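Local coordinates for iron-sulfur cluster assembly scaffold protein NifU (Fervidobacterium islandicum, PDB 6A6G) that probably serves as a zinc-containing, SufU-like partner of cysteine desulfurase that takes up sulfur from it for the assembly of iron-sulfur clusters, at residues Asp39-Tyr44 and Val55-His60; Glu8-Tyr13 and Ser65-Asn70. All coordinates share one frame; numbering follows the deposited sequence.

Contact 1 of 2, residues Asp39-Tyr44 and Val55-His60; sequences DEVTLY and VKFEGH. With ZN (zinc ion), chain K.
Thr42 to Tyr44 pair antiparallel with Lys56 to Glu58 in a beta hairpin, the axes of 42-44 and 55-58 lying 4.6 Å apart with their N-to-C directions 153° from each other. Thr42 and Glu58 form one hydrogen-bonded pair (Thr42 N to Glu58 O, 2.9 Å), Tyr44 and Lys56 the next; in the latter, Tyr44 N reaches Lys56 O at 2.9 Å by a nearly straight bond. Before the strand proper, Glu40 N takes His60 O at 2.7 Å. Between the Glu40-His60 bond and the Thr42-Glu58 pair, Gly59 sets its CA against Glu40 O, at backbone angles a side chain would hardly tolerate, and a water donates to both Glu40 O and Gly59 O. On one face, Leu43 CD2 meets Phe57 CB at 3.8 Å, and Val41 CG2 comes across the same CB at 3.9 Å. Phe57 carries its CG between backbone N and carbonyl carbon (chi1 76°), which swings the ring away from strand 42-46. On the other face, the Tyr44 ring has Lys56 O at its edge, and its OH lies 3.4 Å from Glu58 OE1, the carboxylate turned 86° to the ring. With an alanine in place of Tyr44, Lys56 O and the Glu58 carboxylate would probably lose the ring beside them, and the carboxylate would be freer to turn. Asp39 OD2 binds zinc at 1.9 Å, with Cys62 and Cys123 of the same chain and His356 of the cysteine desulfurase chain completing the site, consistent with a SufU-desulfurase complex. Glu40 and His60 also bond to that chain, through its Asn394 and Asp391. Strand 28-31 flanks strand 42-46, helix 121-133 covers Val41 and Leu43, and helix 63-76 receives the Phe57 ring.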
loop_
_atom_site.group_PDB
_atom_site.type_symbol
_atom_site.label_atom_id
_atom_site.label_comp_id
_atom_site.label_asym_id
_atom_site.label_seq_id
_atom_site.Cartn_x
_atom_site.Cartn_y
_atom_site.Cartn_z
ATOM N N ASP C 39 -26.178 -4.566 12.673
ATOM C CA ASP C 39 -27.627 -4.556 12.657
ATOM C C ASP C 39 -28.002 -5.898 12.060
ATOM O O ASP C 39 -27.468 -6.261 11.041
ATOM C CB ASP C 39 -28.185 -3.452 11.704
ATOM C CG ASP C 39 -28.309 -2.079 12.342
ATOM O OD1 ASP C 39 -28.382 -1.975 13.575
ATOM O OD2 ASP C 39 -28.365 -1.081 11.587
ATOM N N GLU C 40 -28.967 -6.598 12.622
ATOM C CA GLU C 40 -29.325 -7.906 12.097
ATOM C C GLU C 40 -30.820 -7.996 11.846
ATOM O O GLU C 40 -31.632 -7.586 12.680
ATOM C CB GLU C 40 -28.922 -9.000 13.096
ATOM C CG GLU C 40 -27.466 -8.943 13.557
ATOM C CD GLU C 40 -27.217 -9.577 14.928
ATOM O OE1 GLU C 40 -28.186 -9.719 15.740
ATOM O OE2 GLU C 40 -26.030 -9.920 15.191
ATOM N N VAL C 41 -31.182 -8.531 10.687
ATOM C CA VAL C 41 -32.557 -8.893 10.425
ATOM C C VAL C 41 -32.603 -10.296 9.846
ATOM O O VAL C 41 -31.801 -10.658 8.979
ATOM C CB VAL C 41 -33.285 -7.873 9.516
ATOM C CG1 VAL C 41 -32.756 -7.897 8.101
ATOM C CG2 VAL C 41 -34.771 -8.162 9.513
ATOM N N THR C 42 -33.506 -11.105 10.380
ATOM C CA THR C 42 -33.830 -12.372 9.763
ATOM C C THR C 42 -35.314 -12.320 9.552
ATOM O O THR C 42 -36.065 -12.106 10.500
ATOM C CB THR C 42 -33.432 -13.583 10.632
ATOM O OG1 THR C 42 -32.004 -13.659 10.698
ATOM C CG2 THR C 42 -33.938 -14.868 10.017
ATOM N N LEU C 43 -35.722 -12.492 8.301
ATOM C CA LEU C 43 -37.116 -12.364 7.922
ATOM C C LEU C 43 -37.781 -13.751 7.750
ATOM O O LEU C 43 -37.215 -14.664 7.132
ATOM C CB LEU C 43 -37.211 -11.545 6.630
ATOM C CG LEU C 43 -36.801 -10.059 6.705
ATOM C CD1 LEU C 43 -36.701 -9.464 5.311
ATOM C CD2 LEU C 43 -37.764 -9.236 7.546
ATOM N N TYR C 44 -38.972 -13.890 8.330
ATOM C CA TYR C 44 -39.791 -15.097 8.238
ATOM C C TYR C 44 -41.109 -14.764 7.511
ATOM O O TYR C 44 -41.934 -14.014 8.051
ATOM C CB TYR C 44 -40.112 -15.643 9.651
ATOM C CG TYR C 44 -38.908 -16.148 10.438
ATOM C CD1 TYR C 44 -38.040 -15.258 11.066
ATOM C CD2 TYR C 44 -38.647 -17.514 10.568
ATOM C CE1 TYR C 44 -36.947 -15.703 11.789
ATOM C CE2 TYR C 44 -37.545 -17.967 11.293
ATOM C CZ TYR C 44 -36.701 -17.050 11.901
ATOM O OH TYR C 44 -35.605 -17.464 12.614
ATOM N N VAL C 55 -45.441 -11.655 7.836
ATOM C CA VAL C 55 -44.003 -11.467 7.950
ATOM C C VAL C 55 -43.688 -11.204 9.419
ATOM O O VAL C 55 -44.501 -10.623 10.164
ATOM C CB VAL C 55 -43.475 -10.298 7.075
ATOM C CG1 VAL C 55 -41.978 -10.422 6.854
ATOM C CG2 VAL C 55 -44.157 -10.261 5.717
ATOM N N LYS C 56 -42.520 -11.683 9.838
ATOM C CA LYS C 56 -41.994 -11.459 11.181
ATOM C C LYS C 56 -40.479 -11.413 11.081
ATOM O O LYS C 56 -39.896 -11.765 10.043
ATOM C CB LYS C 56 -42.428 -12.565 12.127
ATOM C CG LYS C 56 -43.912 -12.535 12.459
ATOM C CD LYS C 56 -44.197 -13.287 13.757
ATOM C CE LYS C 56 -45.502 -14.077 13.749
ATOM N NZ LYS C 56 -45.315 -15.410 14.422
ATOM N N PHE C 57 -39.831 -10.957 12.144
ATOM C CA PHE C 57 -38.369 -10.872 12.123
ATOM C C PHE C 57 -37.748 -10.897 13.507
ATOM O O PHE C 57 -38.397 -10.597 14.519
ATOM C CB PHE C 57 -37.908 -9.607 11.362
ATOM C CG PHE C 57 -38.057 -8.324 12.152
ATOM C CD1 PHE C 57 -39.261 -7.668 12.197
ATOM C CD2 PHE C 57 -36.975 -7.778 12.837
ATOM C CE1 PHE C 57 -39.400 -6.493 12.914
ATOM C CE2 PHE C 57 -37.105 -6.603 13.541
ATOM C CZ PHE C 57 -38.320 -5.956 13.582
ATOM N N GLU C 58 -36.476 -11.267 13.523
ATOM C CA GLU C 58 -35.651 -11.162 14.720
ATOM C C GLU C 58 -34.332 -10.514 14.365
ATOM O O GLU C 58 -33.914 -10.478 13.193
ATOM C CB GLU C 58 -35.377 -12.539 15.325
ATOM C CG GLU C 58 -36.612 -13.238 15.878
ATOM C CD GLU C 58 -36.397 -14.730 16.117
ATOM O OE1 GLU C 58 -35.744 -15.403 15.274
ATOM O OE2 GLU C 58 -36.904 -15.230 17.149
ATOM N N GLY C 59 -33.675 -10.016 15.403
ATOM C CA GLY C 59 -32.353 -9.455 15.271
ATOM C C GLY C 59 -32.210 -8.197 16.094
ATOM O O GLY C 59 -33.168 -7.426 16.255
ATOM N N HIS C 60 -31.011 -7.995 16.611
ATOM C CA HIS C 60 -30.672 -6.759 17.262
ATOM C C HIS C 60 -30.423 -5.699 16.184
ATOM O O HIS C 60 -29.778 -5.969 15.171
ATOM C CB HIS C 60 -29.487 -6.953 18.204
ATOM C CG HIS C 60 -29.777 -7.921 19.310
ATOM N ND1 HIS C 60 -29.399 -9.247 19.257
ATOM C CD2 HIS C 60 -30.458 -7.768 20.472
ATOM C CE1 HIS C 60 -29.808 -9.861 20.353
ATOM N NE2 HIS C 60 -30.455 -8.987 21.106
HETATM ZN ZN ZN K . -27.834 0.671 12.195
HETATM O O HOH W 1 -33.799 -5.723 13.519
#

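Contact 2 of 2, residues Glu8-Tyr13 and Ser65-Asn70; sequences EFIMDY and SQASTN. With ZN (zinc ion), chain J.
Asn70 ND2 donates a hydrogen bond to Tyr13 O at 2.8 Å and has a second, weak bond to Leu16 O, so one buried amide nitrogen serves two carbonyls at the end of helix 8-14 and just beyond it. The bond to Tyr13 O comes nearly head-on to the carbonyl, at 176°, and lies a little out of the amide plane. It joins two helices of the NifU-like fold that cross almost at right angles (80°), their segment axes 8.3 Å apart: the short N-terminal helix 8-14 and helix 63-76, whose Ala67 and Asn70 are buried here. Asn70 reaches over because its CG is turned anti to its own carbonyl carbon (chi1 -79°), setting the amide beside the backbone of Tyr13. One turn earlier, Ala67 points toward the other helix, and its small side chain lets the backbones approach until Tyr13 CA and Ala67 CA are 4.7 Å apart. The Ala67 methyl packs against backbone as well as side chains: its CB is 3.7 Å from Ile10 O, 4.2 Å from Tyr13 CB and 4.3 Å from Ile10 CG2. This is the crossing point, closed by a methyl group rather than by interlocking long side chains. The Tyr13 ring lies beside helix 63-76, with Asn70 CB at its edge, and its hydroxyl is hydrogen-bonded to Glu74 one turn further on; Val71 also touches it. Within its own helix, Tyr13 CD2 lies 3.5 Å above the plane of the Phe9 ring, displaced toward its rim. In the facing helix, Ser65 O is gripped twice by Thr69, whose backbone N and OG1, the latter at 2.9 Å, reach it from opposite faces of the carbonyl plane.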
loop_
_atom_site.group_PDB
_atom_site.type_symbol
_atom_site.label_atom_id
_atom_site.label_comp_id
_atom_site.label_asym_id
_atom_site.label_seq_id
_atom_site.Cartn_x
_atom_site.Cartn_y
_atom_site.Cartn_z
ATOM N N GLU C 8 -40.357 11.965 14.901
ATOM C CA GLU C 8 -41.434 11.354 15.698
ATOM C C GLU C 8 -41.928 10.050 15.076
ATOM O O GLU C 8 -42.237 9.120 15.805
ATOM C CB GLU C 8 -42.582 12.320 16.033
ATOM C CG GLU C 8 -42.564 13.689 15.366
ATOM C CD GLU C 8 -41.590 14.689 15.957
ATOM O OE1 GLU C 8 -41.383 14.723 17.181
ATOM O OE2 GLU C 8 -41.037 15.465 15.181
ATOM N N PHE C 9 -41.904 9.962 13.742
ATOM C CA PHE C 9 -42.347 8.776 13.024
ATOM C C PHE C 9 -41.356 7.628 13.233
ATOM O O PHE C 9 -41.732 6.496 13.527
ATOM C CB PHE C 9 -42.493 9.127 11.549
ATOM C CG PHE C 9 -42.817 7.971 10.663
ATOM C CD1 PHE C 9 -41.803 7.211 10.094
ATOM C CD2 PHE C 9 -44.139 7.660 10.352
ATOM C CE1 PHE C 9 -42.090 6.146 9.238
ATOM C CE2 PHE C 9 -44.454 6.588 9.499
ATOM C CZ PHE C 9 -43.421 5.831 8.940
ATOM N N ILE C 10 -40.079 7.953 13.108
ATOM C CA ILE C 10 -39.032 6.981 13.297
ATOM C C ILE C 10 -39.029 6.448 14.717
ATOM O O ILE C 10 -38.946 5.260 14.921
ATOM C CB ILE C 10 -37.661 7.545 12.872
ATOM C CG1 ILE C 10 -37.611 7.576 11.346
ATOM C CG2 ILE C 10 -36.523 6.700 13.435
ATOM C CD1 ILE C 10 -36.338 8.166 10.780
ATOM N N MET C 11 -39.134 7.319 15.697
ATOM C CA MET C 11 -39.174 6.856 17.072
ATOM C C MET C 11 -40.395 5.951 17.310
ATOM O O MET C 11 -40.259 4.894 17.936
ATOM C CB MET C 11 -39.119 8.033 18.047
ATOM C CG MET C 11 -37.785 8.771 18.053
ATOM S SD MET C 11 -36.310 7.736 18.363
ATOM C CE MET C 11 -36.555 7.472 20.104
ATOM N N ASP C 12 -41.557 6.314 16.762
ATOM C CA ASP C 12 -42.789 5.525 16.982
ATOM C C ASP C 12 -42.658 4.120 16.404
ATOM O O ASP C 12 -42.947 3.158 17.083
ATOM C CB ASP C 12 -44.047 6.218 16.377
ATOM C CG ASP C 12 -44.523 7.434 17.196
ATOM O OD1 ASP C 12 -44.160 7.537 18.387
ATOM O OD2 ASP C 12 -45.261 8.297 16.647
ATOM N N TYR C 13 -42.226 4.015 15.150
ATOM C CA TYR C 13 -42.077 2.723 14.496
ATOM C C TYR C 13 -40.876 1.918 14.982
ATOM O O TYR C 13 -40.867 0.714 14.816
ATOM C CB TYR C 13 -42.061 2.852 12.968
ATOM C CG TYR C 13 -43.448 2.969 12.359
ATOM C CD1 TYR C 13 -44.176 1.829 12.016
ATOM C CD2 TYR C 13 -44.038 4.209 12.136
ATOM C CE1 TYR C 13 -45.443 1.929 11.450
ATOM C CE2 TYR C 13 -45.305 4.316 11.594
ATOM C CZ TYR C 13 -46.003 3.177 11.252
ATOM O OH TYR C 13 -47.252 3.276 10.703
ATOM N N SER C 65 -32.905 0.987 11.551
ATOM C CA SER C 65 -33.138 -0.305 10.902
ATOM C C SER C 65 -34.355 -1.003 11.472
ATOM O O SER C 65 -35.080 -1.631 10.763
ATOM C CB SER C 65 -31.886 -1.210 10.881
ATOM O OG SER C 65 -31.818 -1.997 12.020
ATOM N N GLN C 66 -34.610 -0.867 12.748
ATOM C CA GLN C 66 -35.812 -1.463 13.314
ATOM C C GLN C 66 -37.103 -0.787 12.753
ATOM O O GLN C 66 -37.999 -1.440 12.215
ATOM C CB GLN C 66 -35.752 -1.369 14.832
ATOM C CG GLN C 66 -36.329 -2.554 15.568
ATOM C CD GLN C 66 -35.278 -3.335 16.310
ATOM O OE1 GLN C 66 -35.314 -3.398 17.535
ATOM N NE2 GLN C 66 -34.319 -3.910 15.582
ATOM N N ALA C 67 -37.189 0.531 12.874
ATOM C CA ALA C 67 -38.234 1.293 12.212
ATOM C C ALA C 67 -38.381 0.972 10.711
ATOM O O ALA C 67 -39.469 0.743 10.234
ATOM C CB ALA C 67 -37.939 2.763 12.386
ATOM N N SER C 68 -37.284 0.971 9.962
ATOM C CA SER C 68 -37.352 0.665 8.535
ATOM C C SER C 68 -38.001 -0.713 8.360
ATOM O O SER C 68 -38.834 -0.910 7.476
ATOM C CB SER C 68 -35.958 0.688 7.897
ATOM O OG SER C 68 -35.974 0.649 6.472
ATOM N N THR C 69 -37.623 -1.656 9.216
ATOM C CA THR C 69 -38.134 -3.026 9.119
ATOM C C THR C 69 -39.610 -3.096 9.410
ATOM O O THR C 69 -40.333 -3.719 8.669
ATOM C CB THR C 69 -37.409 -3.972 10.069
ATOM O OG1 THR C 69 -36.043 -4.093 9.647
ATOM C CG2 THR C 69 -38.036 -5.322 10.036
ATOM N N ASN C 70 -40.043 -2.446 10.473
ATOM C CA ASN C 70 -41.433 -2.473 10.863
ATOM C C ASN C 70 -42.297 -1.864 9.767
ATOM O O ASN C 70 -43.257 -2.474 9.314
ATOM C CB ASN C 70 -41.637 -1.770 12.216
ATOM C CG ASN C 70 -41.244 -2.653 13.392
ATOM O OD1 ASN C 70 -41.479 -3.867 13.375
ATOM N ND2 ASN C 70 -40.657 -2.054 14.419
HETATM ZN ZN ZN J . -40.204 16.622 15.044
#

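Contact 1 is partly buried and runs from the hairpin strands to the zinc site and the cysteine desulfurase chain; contact 2 is smaller and buried, with one side-chain hydrogen bond and an alanine methyl where contact 1 has a ladder of backbone bonds. Helix 63-76, whose segment 65-70 belongs to contact 2, directly follows strand 54-58 in the chain, and here the two contacts touch: Phe57 CE1 lies 3.4 Å from both Asn70 OD1 and Thr69 CG2, while Asp39 CG packs 3.5 Å from Ser65 OG. One helix thus backs the hairpin and carries helix 8-14, and contact 1 is nested in the chain loop that contact 2 closes.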